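Local atomic coordinates of dihydroxyacetone kinase (PDB entry 1UN8), a protein that phosphorylates dihydroxyacetone with ATP to give dihydroxyacetone phosphate, a step in glycerol fermentation, using magnesium or calcium and working as a homodimer. Residues N27-L32 against G67-G72; V41-L46 against M73-V78; L189-S194 against A213-G218; R207-H212 against A225-T230; S437-A442 against A462-Y467. All blocks are in the same frame, centred on the assembly; numbering follows the deposited sequence.

Contact 1 of 5, residues N27-L32 against G67-G72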
# COMPACT_ATOMS: atom_id res chain seq x y z
N ASN A 27 -17.61 1.02 -12.49
CA ASN A 27 -18.05 -0.06 -13.35
C ASN A 27 -18.01 0.44 -14.79
O ASN A 27 -18.88 0.12 -15.61
CB ASN A 27 -19.47 -0.49 -12.97
CG ASN A 27 -19.92 -1.73 -13.71
OD1 ASN A 27 -21.11 -1.96 -13.90
ND2 ASN A 27 -18.95 -2.54 -14.16
N ASN A 28 -16.98 1.22 -15.10
CA ASN A 28 -16.80 1.80 -16.42
C ASN A 28 -15.63 1.17 -17.15
O ASN A 28 -15.11 1.76 -18.09
CB ASN A 28 -16.55 3.29 -16.30
CG ASN A 28 -15.26 3.60 -15.54
OD1 ASN A 28 -14.81 2.81 -14.71
ND2 ASN A 28 -14.66 4.76 -15.82
N LEU A 29 -15.21 -0.01 -16.72
CA LEU A 29 -14.09 -0.67 -17.37
C LEU A 29 -14.53 -1.96 -18.03
O LEU A 29 -15.43 -2.63 -17.56
CB LEU A 29 -13.00 -0.96 -16.33
CG LEU A 29 -12.61 0.27 -15.49
CD1 LEU A 29 -11.76 -0.15 -14.30
CD2 LEU A 29 -11.89 1.29 -16.37
N ALA A 30 -13.87 -2.31 -19.13
CA ALA A 30 -14.21 -3.53 -19.83
C ALA A 30 -12.99 -4.06 -20.58
O ALA A 30 -12.21 -3.29 -21.14
CB ALA A 30 -15.34 -3.26 -20.82
N ARG A 31 -12.82 -5.37 -20.58
CA ARG A 31 -11.71 -5.95 -21.31
C ARG A 31 -12.12 -5.91 -22.78
O ARG A 31 -13.30 -5.82 -23.10
CB ARG A 31 -11.43 -7.38 -20.86
CG ARG A 31 -10.99 -7.48 -19.41
CD ARG A 31 -10.37 -8.82 -19.06
NE ARG A 31 -9.19 -9.12 -19.86
CZ ARG A 31 -8.28 -10.03 -19.52
NH1 ARG A 31 -8.43 -10.72 -18.40
NH2 ARG A 31 -7.23 -10.27 -20.30
N LEU A 32 -11.13 -5.96 -23.67
CA LEU A 32 -11.40 -5.94 -25.10
C LEU A 32 -11.16 -7.35 -25.62
O LEU A 32 -10.09 -7.91 -25.42
CB LEU A 32 -10.46 -4.96 -25.79
CG LEU A 32 -10.70 -4.74 -27.28
CD1 LEU A 32 -11.87 -3.79 -27.46
CD2 LEU A 32 -9.46 -4.17 -27.94
N GLY A 67 -6.20 2.01 -13.67
CA GLY A 67 -6.84 2.79 -12.62
C GLY A 67 -7.08 4.24 -13.02
O GLY A 67 -7.78 5.00 -12.32
N PHE A 68 -6.53 4.64 -14.16
CA PHE A 68 -6.77 5.99 -14.65
C PHE A 68 -7.50 6.02 -15.98
O PHE A 68 -7.35 6.94 -16.77
CB PHE A 68 -5.50 6.82 -14.59
CG PHE A 68 -4.83 6.71 -13.27
CD1 PHE A 68 -3.71 5.90 -13.11
CD2 PHE A 68 -5.33 7.40 -12.17
CE1 PHE A 68 -3.07 5.78 -11.88
CE2 PHE A 68 -4.71 7.29 -10.96
CZ PHE A 68 -3.55 6.45 -10.81
N ILE A 69 -8.29 4.98 -16.21
CA ILE A 69 -9.12 4.89 -17.40
C ILE A 69 -10.50 5.42 -16.99
O ILE A 69 -11.03 5.05 -15.94
CB ILE A 69 -9.25 3.42 -17.88
CG1 ILE A 69 -7.96 2.96 -18.55
CG2 ILE A 69 -10.46 3.25 -18.81
CD1 ILE A 69 -7.95 1.47 -18.80
N GLY A 70 -11.08 6.28 -17.82
CA GLY A 70 -12.40 6.84 -17.56
C GLY A 70 -12.56 8.30 -17.95
O GLY A 70 -11.57 8.98 -18.31
N LYS A 71 -13.78 8.66 -17.83
CA LYS A 71 -14.13 10.04 -18.15
C LYS A 71 -13.18 11.04 -17.50
O LYS A 71 -12.98 11.04 -16.29
CB LYS A 71 -15.57 10.30 -17.70
CG LYS A 71 -16.13 11.65 -18.07
CD LYS A 71 -17.55 11.80 -17.54
CE LYS A 71 -18.15 13.14 -17.91
NZ LYS A 71 -19.50 13.30 -17.29
N GLY A 72 -12.56 11.89 -18.32
CA GLY A 72 -11.63 12.88 -17.81
C GLY A 72 -10.17 12.45 -17.86
O GLY A 72 -9.27 13.25 -17.59
O HOH W 1 -15.68 7.42 -16.76
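I69 meets L29 methyl to methyl, where a loop passes the start of strand 29-32. The branch that touches is CG2, set anti to the backbone N (chi1 of -75° puts CG1 beside that N instead), and it lies 3.4 Å from L29 CD2. The same leucine methyl is 3.7 Å from I69 CB, so one methyl of L29 rests on the branch point of I69, the two side chains running obliquely to each other. Past I69 the amide of N28 takes over: its ND2 is 3.6 Å from I69 O, a polar approach without a bond. G70 comes next, and its CA faces N28 ND2 at 3.5 Å. With a phi of 142° the chain here takes a course open to glycine, and the lack of a side chain lets the amide lie directly against the backbone. N28 CG sits between its own backbone N and carbonyl carbon (chi1 63°), the crowded position. A water oxygen accepts from N28 ND2 at 3.0 Å; it also lies by K71 N, but too close for that leg to be sure, so the bridge to K71 is tentative. The fully extended side chain of K71 then leads away from the strand. N28 ND2 also makes a weak bond to E323 O, and K71 pairs through its backbone with E323. On other sides, L29 packs on I21 of helix 12-22 and I69 on V41 and R43 of strand 40-43, while R31 and L32 extend the sheet in a parallel ladder with a strand of the second subunit.

Contact 2 of 5, residues V41-L46 against M73-V78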
# COMPACT_ATOMS: atom_id res chain seq x y z
N VAL A 41 -7.60 -2.91 -21.76
CA VAL A 41 -8.75 -2.56 -20.96
C VAL A 41 -9.22 -1.26 -21.54
O VAL A 41 -8.42 -0.38 -21.82
CB VAL A 41 -8.40 -2.33 -19.49
CG1 VAL A 41 -9.61 -1.74 -18.76
CG2 VAL A 41 -7.99 -3.64 -18.85
N VAL A 42 -10.52 -1.15 -21.73
CA VAL A 42 -11.08 0.06 -22.31
C VAL A 42 -12.30 0.51 -21.53
O VAL A 42 -12.89 -0.27 -20.80
CB VAL A 42 -11.48 -0.18 -23.77
CG1 VAL A 42 -12.81 -0.91 -23.84
CG2 VAL A 42 -11.53 1.14 -24.50
N ARG A 43 -12.66 1.77 -21.68
CA ARG A 43 -13.82 2.31 -20.99
C ARG A 43 -15.10 2.00 -21.73
O ARG A 43 -15.10 1.89 -22.96
CB ARG A 43 -13.67 3.82 -20.81
CG ARG A 43 -13.33 4.54 -22.08
CD ARG A 43 -12.93 5.98 -21.80
NE ARG A 43 -14.05 6.80 -21.34
CZ ARG A 43 -14.00 8.12 -21.19
NH1 ARG A 43 -12.87 8.78 -21.47
NH2 ARG A 43 -15.08 8.78 -20.78
N ARG A 44 -16.19 1.85 -20.99
CA ARG A 44 -17.50 1.56 -21.56
C ARG A 44 -18.16 2.85 -22.04
O ARG A 44 -19.15 2.84 -22.76
CB ARG A 44 -18.36 0.84 -20.52
CG ARG A 44 -17.87 -0.57 -20.22
CD ARG A 44 -17.87 -0.86 -18.74
NE ARG A 44 -19.22 -0.97 -18.19
CZ ARG A 44 -20.06 -1.97 -18.47
NH1 ARG A 44 -19.69 -2.93 -19.30
NH2 ARG A 44 -21.27 -1.99 -17.93
N ASP A 45 -17.57 3.97 -21.63
CA ASP A 45 -18.04 5.31 -22.01
C ASP A 45 -17.48 5.70 -23.36
O ASP A 45 -17.32 6.88 -23.63
CB ASP A 45 -17.55 6.36 -21.02
CG ASP A 45 -18.21 6.25 -19.68
OD1 ASP A 45 -18.20 5.13 -19.11
OD2 ASP A 45 -18.73 7.28 -19.19
N LEU A 46 -17.17 4.73 -24.21
CA LEU A 46 -16.59 5.07 -25.50
C LEU A 46 -17.32 6.13 -26.32
O LEU A 46 -18.40 5.89 -26.84
CB LEU A 46 -16.42 3.82 -26.36
CG LEU A 46 -14.96 3.37 -26.48
CD1 LEU A 46 -14.83 2.42 -27.66
CD2 LEU A 46 -14.06 4.58 -26.68
N MET A 73 -9.94 11.17 -18.20
CA MET A 73 -8.59 10.63 -18.29
C MET A 73 -8.46 9.59 -19.39
O MET A 73 -9.10 9.69 -20.43
CB MET A 73 -8.15 10.01 -16.95
CG MET A 73 -7.85 11.04 -15.87
SD MET A 73 -7.13 10.39 -14.34
CE MET A 73 -5.38 10.61 -14.68
N LEU A 74 -7.62 8.59 -19.16
CA LEU A 74 -7.35 7.55 -20.14
C LEU A 74 -8.58 6.92 -20.79
O LEU A 74 -9.57 6.66 -20.12
CB LEU A 74 -6.48 6.47 -19.51
CG LEU A 74 -4.99 6.51 -19.87
CD1 LEU A 74 -4.49 7.94 -19.97
CD2 LEU A 74 -4.21 5.73 -18.82
N THR A 75 -8.48 6.68 -22.10
CA THR A 75 -9.56 6.06 -22.86
C THR A 75 -9.36 4.56 -22.82
O THR A 75 -10.31 3.79 -22.76
CB THR A 75 -9.54 6.53 -24.34
OG1 THR A 75 -9.88 7.92 -24.40
CG2 THR A 75 -10.54 5.73 -25.16
N ALA A 76 -8.10 4.14 -22.86
CA ALA A 76 -7.75 2.73 -22.82
C ALA A 76 -6.32 2.60 -22.33
O ALA A 76 -5.57 3.58 -22.33
CB ALA A 76 -7.90 2.12 -24.21
N ALA A 77 -5.94 1.40 -21.93
CA ALA A 77 -4.58 1.13 -21.45
C ALA A 77 -4.13 -0.20 -22.04
O ALA A 77 -4.88 -1.18 -22.02
CB ALA A 77 -4.53 1.09 -19.91
N VAL A 78 -2.92 -0.23 -22.58
CA VAL A 78 -2.41 -1.46 -23.16
C VAL A 78 -1.44 -2.05 -22.14
O VAL A 78 -0.38 -1.46 -21.87
CB VAL A 78 -1.69 -1.18 -24.49
CG1 VAL A 78 -1.69 -2.43 -25.36
CG2 VAL A 78 -2.34 0.00 -25.20
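R43 folds over the carbonyl of T75. Its CG lies between the backbone N and the carbonyl carbon (chi1 51°), which sets CG 3.2 Å from T75 O, and CD follows at 3.5 Å from T75 CA. The aliphatic part of the arginine thus covers the peptide whose oxygen takes the hydrogen bond from R43 N (3.3 Å). A bend at chi3 swings NE aside, and the guanidinium passes obliquely by the carbonyls of M73 and L74; its NH1 forms a salt bridge with E167. V42 works on the face it shares with A76, with one branch: CG2, anti to the backbone N, comes within 3.4 Å of T75 O and 3.8 Å of A76 CB. T75 has its own two branches sorted by chemistry. OG1, beside the backbone N, is bonded to V53 N, whereas CG2 meets L46 CD2 at 4.0 Å, the two side chains crossing at about a right angle. Beyond these, V41 and A77 form a hydrogen-bonded pair, A77 N to V41 O measuring 3.1 Å, and V42 with A76 is the adjoining non-hydrogen-bonded pair. The arrangement is an antiparallel ladder within the mixed six-stranded sheet of the Dak1 domain: strand 76-80 joins strand 40-43 to strand 52-59, which leads into the substrate-binding residues G58 to H61, and the A77 side chain is about 9 Å from that of S59.

Contact 3 of 5, residues L189-S194 against A213-G218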
# COMPACT_ATOMS: atom_id res chain seq x y z
N LEU A 189 11.13 12.61 -8.45
CA LEU A 189 12.32 12.02 -7.86
C LEU A 189 11.89 10.92 -6.90
O LEU A 189 11.07 11.14 -6.01
CB LEU A 189 13.13 13.08 -7.11
CG LEU A 189 14.41 12.59 -6.44
CD1 LEU A 189 15.28 11.88 -7.48
CD2 LEU A 189 15.15 13.77 -5.80
N GLY A 190 12.45 9.74 -7.07
CA GLY A 190 12.10 8.64 -6.20
C GLY A 190 13.25 8.13 -5.35
O GLY A 190 14.43 8.41 -5.62
N VAL A 191 12.92 7.38 -4.30
CA VAL A 191 13.93 6.83 -3.42
C VAL A 191 13.38 5.51 -2.91
O VAL A 191 12.16 5.38 -2.72
CB VAL A 191 14.23 7.78 -2.23
CG1 VAL A 191 13.01 7.89 -1.32
CG2 VAL A 191 15.44 7.27 -1.45
N ALA A 192 14.26 4.54 -2.70
CA ALA A 192 13.83 3.24 -2.21
C ALA A 192 14.82 2.60 -1.25
O ALA A 192 16.04 2.81 -1.35
CB ALA A 192 13.58 2.32 -3.39
N LEU A 193 14.29 1.83 -0.30
CA LEU A 193 15.10 1.13 0.68
C LEU A 193 15.40 -0.26 0.15
O LEU A 193 16.38 -0.89 0.54
CB LEU A 193 14.37 1.05 2.02
CG LEU A 193 13.99 2.42 2.59
CD1 LEU A 193 13.42 2.27 4.00
CD2 LEU A 193 15.21 3.33 2.59
N SER A 194 14.55 -0.74 -0.74
CA SER A 194 14.77 -2.06 -1.34
C SER A 194 13.97 -2.21 -2.63
O SER A 194 12.93 -1.59 -2.82
CB SER A 194 14.41 -3.19 -0.37
OG SER A 194 13.06 -3.12 0.04
N ALA A 213 19.77 4.26 1.63
CA ALA A 213 18.65 4.39 0.69
C ALA A 213 19.11 4.72 -0.72
O ALA A 213 19.90 5.64 -0.93
CB ALA A 213 17.69 5.47 1.17
N GLU A 214 18.60 3.97 -1.70
CA GLU A 214 18.98 4.20 -3.08
C GLU A 214 18.12 5.28 -3.75
O GLU A 214 16.93 5.08 -4.04
CB GLU A 214 18.88 2.89 -3.88
CG GLU A 214 19.25 3.04 -5.34
CD GLU A 214 19.44 1.71 -6.04
OE1 GLU A 214 19.18 1.65 -7.27
OE2 GLU A 214 19.86 0.72 -5.39
N LEU A 215 18.73 6.43 -3.99
CA LEU A 215 18.03 7.53 -4.62
C LEU A 215 17.91 7.26 -6.12
O LEU A 215 18.89 6.90 -6.78
CB LEU A 215 18.79 8.84 -4.40
CG LEU A 215 18.15 10.07 -5.02
CD1 LEU A 215 16.84 10.36 -4.32
CD2 LEU A 215 19.07 11.27 -4.88
N GLY A 216 16.70 7.41 -6.66
CA GLY A 216 16.51 7.21 -8.08
C GLY A 216 16.29 5.80 -8.58
O GLY A 216 16.34 5.56 -9.78
N MET A 217 16.08 4.84 -7.68
CA MET A 217 15.83 3.47 -8.14
C MET A 217 14.63 3.53 -9.11
O MET A 217 13.60 4.16 -8.82
CB MET A 217 15.51 2.55 -6.97
CG MET A 217 15.36 1.10 -7.37
SD MET A 217 14.97 -0.05 -6.00
CE MET A 217 16.61 -0.12 -5.17
N GLY A 218 14.78 2.87 -10.25
CA GLY A 218 13.72 2.87 -11.25
C GLY A 218 12.49 2.07 -10.89
O GLY A 218 12.55 1.20 -10.02
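G190 O receives the shortest bond of this strand pair, from G216 N at 2.7 Å, with the donor lying above the carbonyl plane. L215 CD1 comes to 3.4 Å from the same oxygen. Farther along, A192 and E214 form a hydrogen-bonded antiparallel pair, E214 N to A192 O at 2.8 Å and A192 N to E214 O at 3.0 Å. V191 and L215 are the non-hydrogen-bonded pair between them. On their face L189 and L215, both with CG anti to the backbone N, cross at about a right angle and touch through their CD1 methyls at 3.8 Å. A213 CB touches V191 CG2 and, where the chain turns a corner past the strand, L193 CD2 at 3.6 Å. The face of A192 and E214 is different. M217, CG anti to the backbone N (chi1 -175°) and SD extended beyond it, lays its sulfur 3.8 Å from A192 CB, while the carboxylate of E214 leads off to G224 N, R207 and H209. F5 of the second subunit packs on V191 and L193. The second strand closes in a type II beta turn, E214 to M217, with G216 at positive phi. This antiparallel ladder belongs to the second mixed sheet of the Dak1 domain, and the turn brings M217 to about 8 Å, side chain to side chain, from H220, the histidine that forms the hemiaminal intermediate.

Contact 4 of 5, residues R207-H212 against A225-T230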
# COMPACT_ATOMS: atom_id res chain seq x y z
N ARG A 207 17.51 -6.01 -4.34
CA ARG A 207 18.62 -5.12 -4.00
C ARG A 207 18.23 -4.31 -2.77
O ARG A 207 17.11 -3.83 -2.65
CB ARG A 207 18.98 -4.22 -5.17
CG ARG A 207 20.17 -3.30 -4.89
CD ARG A 207 20.34 -2.31 -6.04
NE ARG A 207 20.00 -2.91 -7.31
CZ ARG A 207 19.44 -2.26 -8.32
NH1 ARG A 207 19.14 -0.97 -8.21
NH2 ARG A 207 19.14 -2.90 -9.43
N HIS A 208 19.17 -4.16 -1.88
CA HIS A 208 18.98 -3.44 -0.66
C HIS A 208 20.33 -2.94 -0.10
O HIS A 208 21.34 -3.65 -0.17
CB HIS A 208 18.26 -4.34 0.38
CG HIS A 208 18.36 -3.84 1.84
ND1 HIS A 208 17.56 -2.83 2.34
CD2 HIS A 208 19.17 -4.23 2.86
CE1 HIS A 208 17.88 -2.62 3.61
NE2 HIS A 208 18.85 -3.45 3.95
N HIS A 209 20.35 -1.76 0.45
CA HIS A 209 21.54 -1.28 1.09
C HIS A 209 21.15 -1.16 2.55
O HIS A 209 20.18 -0.50 2.91
CB HIS A 209 22.03 0.01 0.42
CG HIS A 209 22.02 -0.06 -1.14
ND1 HIS A 209 22.80 -0.94 -1.87
CD2 HIS A 209 21.30 0.64 -2.05
CE1 HIS A 209 22.55 -0.78 -3.15
NE2 HIS A 209 21.65 0.17 -3.29
N PRO A 210 21.90 -1.84 3.42
CA PRO A 210 21.60 -1.76 4.84
C PRO A 210 21.74 -0.36 5.43
O PRO A 210 22.77 0.29 5.23
CB PRO A 210 22.58 -2.75 5.47
CG PRO A 210 23.00 -3.62 4.33
CD PRO A 210 23.14 -2.72 3.14
N GLY A 211 20.74 0.09 6.17
CA GLY A 211 20.75 1.40 6.79
C GLY A 211 20.81 2.57 5.80
O GLY A 211 20.74 3.74 6.21
N HIS A 212 20.92 2.26 4.52
CA HIS A 212 20.97 3.29 3.49
C HIS A 212 19.78 3.31 2.56
O HIS A 212 18.87 2.48 2.69
CB HIS A 212 22.22 3.12 2.62
CG HIS A 212 23.54 3.05 3.43
ND1 HIS A 212 23.99 4.09 4.20
CD2 HIS A 212 24.45 2.05 3.55
CE1 HIS A 212 25.14 3.75 4.77
NE2 HIS A 212 25.43 2.52 4.39
N ALA A 225 20.44 6.78 -9.02
CA ALA A 225 21.49 7.76 -9.25
C ALA A 225 22.54 7.82 -8.13
O ALA A 225 23.66 8.26 -8.36
CB ALA A 225 20.88 9.16 -9.44
N SER A 226 22.19 7.36 -6.93
CA SER A 226 23.12 7.40 -5.81
C SER A 226 22.58 6.65 -4.61
O SER A 226 21.47 6.12 -4.65
CB SER A 226 23.38 8.86 -5.45
OG SER A 226 24.16 8.97 -4.27
N VAL A 227 23.37 6.61 -3.53
CA VAL A 227 22.99 5.94 -2.29
C VAL A 227 23.12 6.92 -1.13
O VAL A 227 24.18 7.50 -0.96
CB VAL A 227 23.90 4.73 -2.00
CG1 VAL A 227 23.55 4.15 -0.64
CG2 VAL A 227 23.74 3.67 -3.08
N ILE A 228 22.05 7.11 -0.36
CA ILE A 228 22.09 8.02 0.80
C ILE A 228 22.51 7.20 2.01
O ILE A 228 21.95 6.12 2.25
CB ILE A 228 20.68 8.66 1.11
CG1 ILE A 228 20.13 9.51 -0.04
CG2 ILE A 228 20.80 9.55 2.30
CD1 ILE A 228 20.75 9.25 -1.37
N ASP A 229 23.46 7.71 2.79
CA ASP A 229 23.97 7.02 3.97
C ASP A 229 23.04 6.98 5.17
O ASP A 229 23.48 6.73 6.29
CB ASP A 229 25.32 7.62 4.39
CG ASP A 229 25.19 8.99 5.03
OD1 ASP A 229 24.20 9.70 4.74
OD2 ASP A 229 26.09 9.37 5.81
N THR A 230 21.75 7.22 4.95
CA THR A 230 20.79 7.17 6.04
C THR A 230 19.40 6.90 5.50
O THR A 230 19.17 7.00 4.29
CB THR A 230 20.76 8.50 6.82
OG1 THR A 230 19.91 8.36 7.96
CG2 THR A 230 20.25 9.64 5.94
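H209 and H212, the first and last residues of a type II beta turn, lean on strand 226-228, an outermost strand of the second Dak1 sheet, which begins with a classic beta bulge where A225 and S226 both face L215. The tight part lies at H212. With CG beside the backbone N (chi1 -53°), its ring stands edge-on to the chain where the strand ends: the backbone C of D229 and N of T230 lie in the ring plane. ND1 is modelled 2.9 Å from D229 CA and CB 3.0 Å from I228 O, closer than normal, so the exact spacing is doubtful. From the strand side V227 CG1 reaches H212 CB at 3.7 Å. The H209 side is looser. There V227 splits its branches, sending CG2 over one face of the H209 ring, 4.3 Å from the centroid and displaced toward the rim, 24° off the normal: a CH-pi contact of a single methyl. NE2 of that ring is bonded to E214 OE2, which would hold the imidazole in orientation. V227 and D229 stand exposed, and the D229 carboxylate is not in contact with the H212 imidazole, OD1 being 5.6 Å from ND1. T230 OG1 bonds to N232 N, and H212 O to Q231 NE2. The turn touches the chain after the strand by a weaker link, a bent CA-H...O contact, T230 CA 3.4 Å from G211 O.

Contact 5 of 5, residues S437-A442 against A462-Y467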
# COMPACT_ATOMS: atom_id res chain seq x y z
N SER A 437 -5.98 -1.82 40.48
CA SER A 437 -6.57 -0.49 40.47
C SER A 437 -8.00 -0.59 39.97
O SER A 437 -8.89 0.08 40.47
CB SER A 437 -5.77 0.46 39.58
OG SER A 437 -4.61 0.91 40.26
N ILE A 438 -8.20 -1.44 38.97
CA ILE A 438 -9.54 -1.65 38.44
C ILE A 438 -10.43 -2.17 39.57
O ILE A 438 -11.53 -1.66 39.82
CB ILE A 438 -9.52 -2.68 37.32
CG1 ILE A 438 -8.88 -2.05 36.08
CG2 ILE A 438 -10.93 -3.19 37.04
CD1 ILE A 438 -8.67 -3.01 34.95
N PHE A 439 -9.95 -3.19 40.26
CA PHE A 439 -10.67 -3.81 41.36
C PHE A 439 -11.16 -2.77 42.37
O PHE A 439 -12.36 -2.61 42.57
CB PHE A 439 -9.74 -4.81 42.06
CG PHE A 439 -10.40 -5.57 43.19
CD1 PHE A 439 -11.27 -6.62 42.93
CD2 PHE A 439 -10.12 -5.24 44.51
CE1 PHE A 439 -11.85 -7.34 43.96
CE2 PHE A 439 -10.70 -5.95 45.56
CZ PHE A 439 -11.57 -7.01 45.28
N PHE A 440 -10.23 -2.07 43.00
CA PHE A 440 -10.59 -1.08 44.00
C PHE A 440 -11.40 0.11 43.48
O PHE A 440 -12.29 0.61 44.17
CB PHE A 440 -9.34 -0.60 44.72
CG PHE A 440 -8.78 -1.60 45.70
CD1 PHE A 440 -7.67 -2.38 45.38
CD2 PHE A 440 -9.37 -1.77 46.96
CE1 PHE A 440 -7.15 -3.31 46.28
CE2 PHE A 440 -8.86 -2.70 47.88
CZ PHE A 440 -7.74 -3.47 47.54
N THR A 441 -11.09 0.58 42.27
CA THR A 441 -11.81 1.71 41.69
C THR A 441 -13.29 1.36 41.55
O THR A 441 -14.16 2.11 41.99
CB THR A 441 -11.25 2.09 40.31
OG1 THR A 441 -9.87 2.45 40.46
CG2 THR A 441 -12.01 3.26 39.72
N ALA A 442 -13.56 0.21 40.95
CA ALA A 442 -14.92 -0.26 40.76
C ALA A 442 -15.57 -0.58 42.11
O ALA A 442 -16.77 -0.37 42.30
CB ALA A 442 -14.94 -1.49 39.87
N ALA A 462 -15.81 -8.72 39.48
CA ALA A 462 -16.53 -8.80 38.21
C ALA A 462 -15.88 -7.92 37.13
O ALA A 462 -15.77 -8.32 35.97
CB ALA A 462 -17.99 -8.37 38.43
N GLN A 463 -15.46 -6.72 37.52
CA GLN A 463 -14.83 -5.81 36.58
C GLN A 463 -13.42 -6.30 36.25
O GLN A 463 -12.97 -6.21 35.10
CB GLN A 463 -14.79 -4.39 37.16
CG GLN A 463 -16.18 -3.80 37.31
CD GLN A 463 -16.97 -3.86 36.01
OE1 GLN A 463 -17.82 -4.73 35.83
NE2 GLN A 463 -16.69 -2.93 35.10
N MET A 464 -12.73 -6.83 37.24
CA MET A 464 -11.40 -7.33 37.01
C MET A 464 -11.48 -8.46 35.98
O MET A 464 -10.62 -8.58 35.09
CB MET A 464 -10.80 -7.83 38.33
CG MET A 464 -9.36 -8.26 38.24
SD MET A 464 -8.55 -8.15 39.85
CE MET A 464 -9.48 -9.37 40.76
N LYS A 465 -12.53 -9.27 36.06
CA LYS A 465 -12.69 -10.39 35.13
C LYS A 465 -13.05 -9.93 33.72
O LYS A 465 -12.55 -10.47 32.74
CB LYS A 465 -13.77 -11.35 35.64
CG LYS A 465 -13.40 -12.04 36.94
CD LYS A 465 -14.56 -12.84 37.52
CE LYS A 465 -14.98 -13.97 36.60
NZ LYS A 465 -15.98 -14.85 37.26
N PHE A 466 -13.92 -8.93 33.63
CA PHE A 466 -14.34 -8.42 32.34
C PHE A 466 -13.17 -7.90 31.51
O PHE A 466 -13.01 -8.27 30.35
CB PHE A 466 -15.36 -7.29 32.52
CG PHE A 466 -15.87 -6.75 31.22
CD1 PHE A 466 -16.87 -7.42 30.51
CD2 PHE A 466 -15.28 -5.61 30.65
CE1 PHE A 466 -17.28 -6.97 29.26
CE2 PHE A 466 -15.69 -5.15 29.40
CZ PHE A 466 -16.69 -5.84 28.70
N TYR A 467 -12.36 -7.04 32.11
CA TYR A 467 -11.22 -6.46 31.41
C TYR A 467 -10.05 -7.43 31.35
O TYR A 467 -9.40 -7.57 30.32
CB TYR A 467 -10.78 -5.17 32.12
CG TYR A 467 -11.85 -4.11 32.20
CD1 TYR A 467 -12.12 -3.45 33.39
CD2 TYR A 467 -12.61 -3.76 31.07
CE1 TYR A 467 -13.13 -2.49 33.48
CE2 TYR A 467 -13.60 -2.80 31.14
CZ TYR A 467 -13.86 -2.16 32.35
OH TYR A 467 -14.86 -1.22 32.44
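I438 and Y467 sit where two neighbouring helices of the C-terminal eight-helix barrel pack, 430-448 against 453-468, the local axes 8.4 Å apart and inclined at 138°. I438 brings two methyls to one ring atom: CG2 lies in the plane of the Y467 ring at its edge, 3.8 Å from CD1, and CD1 of I438 reaches the same atom obliquely at 3.8 Å. A turn later A442 CB rests on the side chain of Q463, 3.7 Å from its CG, and I438 CG2 also touches Q463 CB. On the other flank F439 and M464 make a Met-aromatic contact. Both have CG anti to the backbone N, and a bend at chi3 turns M464 CE toward the ring, 3.9 Å from F439 CD1; the sulfur stands oblique, 5.3 Å from the centroid and 55° off the normal. Within helix 430-448, S437 O accepts from T441 N and from T441 OG1 (2.6 Å), the donors coming from opposite faces of its plane. F440 touches the bound phospholipid, and the M464 side chain lies about 4 Å from that of M477, an ATP-binding residue. The polar ends look outward: Q463 NE2 and Y467 OH both bond to E123 OE1 of the second subunit. Across the helices the grip is thus apolar, made of methyls, a thioether and ring carbons, while the hydrogen bonds of Q463 and Y467 are spent on joining this barrel to the neighbouring chain, probably fixing the rotation of both groups.

Overall arrangement
Contacts 1, 2, 3 and 5 are buried; contact 4 is at the surface. Contacts 1 and 2 share one mixed sheet, their strands 29-32 and 40-43 being neighbours, centres 5 Å apart; contacts 3 and 4 share the other, through strands 213-215 and 226-228, centres 8 Å apart. Within each pair the chemistry grades: contacts 2 and 3 are strand ladders held by backbone bonds, whereas contacts 1 and 4 join a loop to the sheet's last strand within this chain by methyls or imidazole rings. Contact 5, centres 51 to 60 Å from the others, lies in the helical barrel and joins its helices through side chains. All five meet the second subunit, contact 4 through H208 alone.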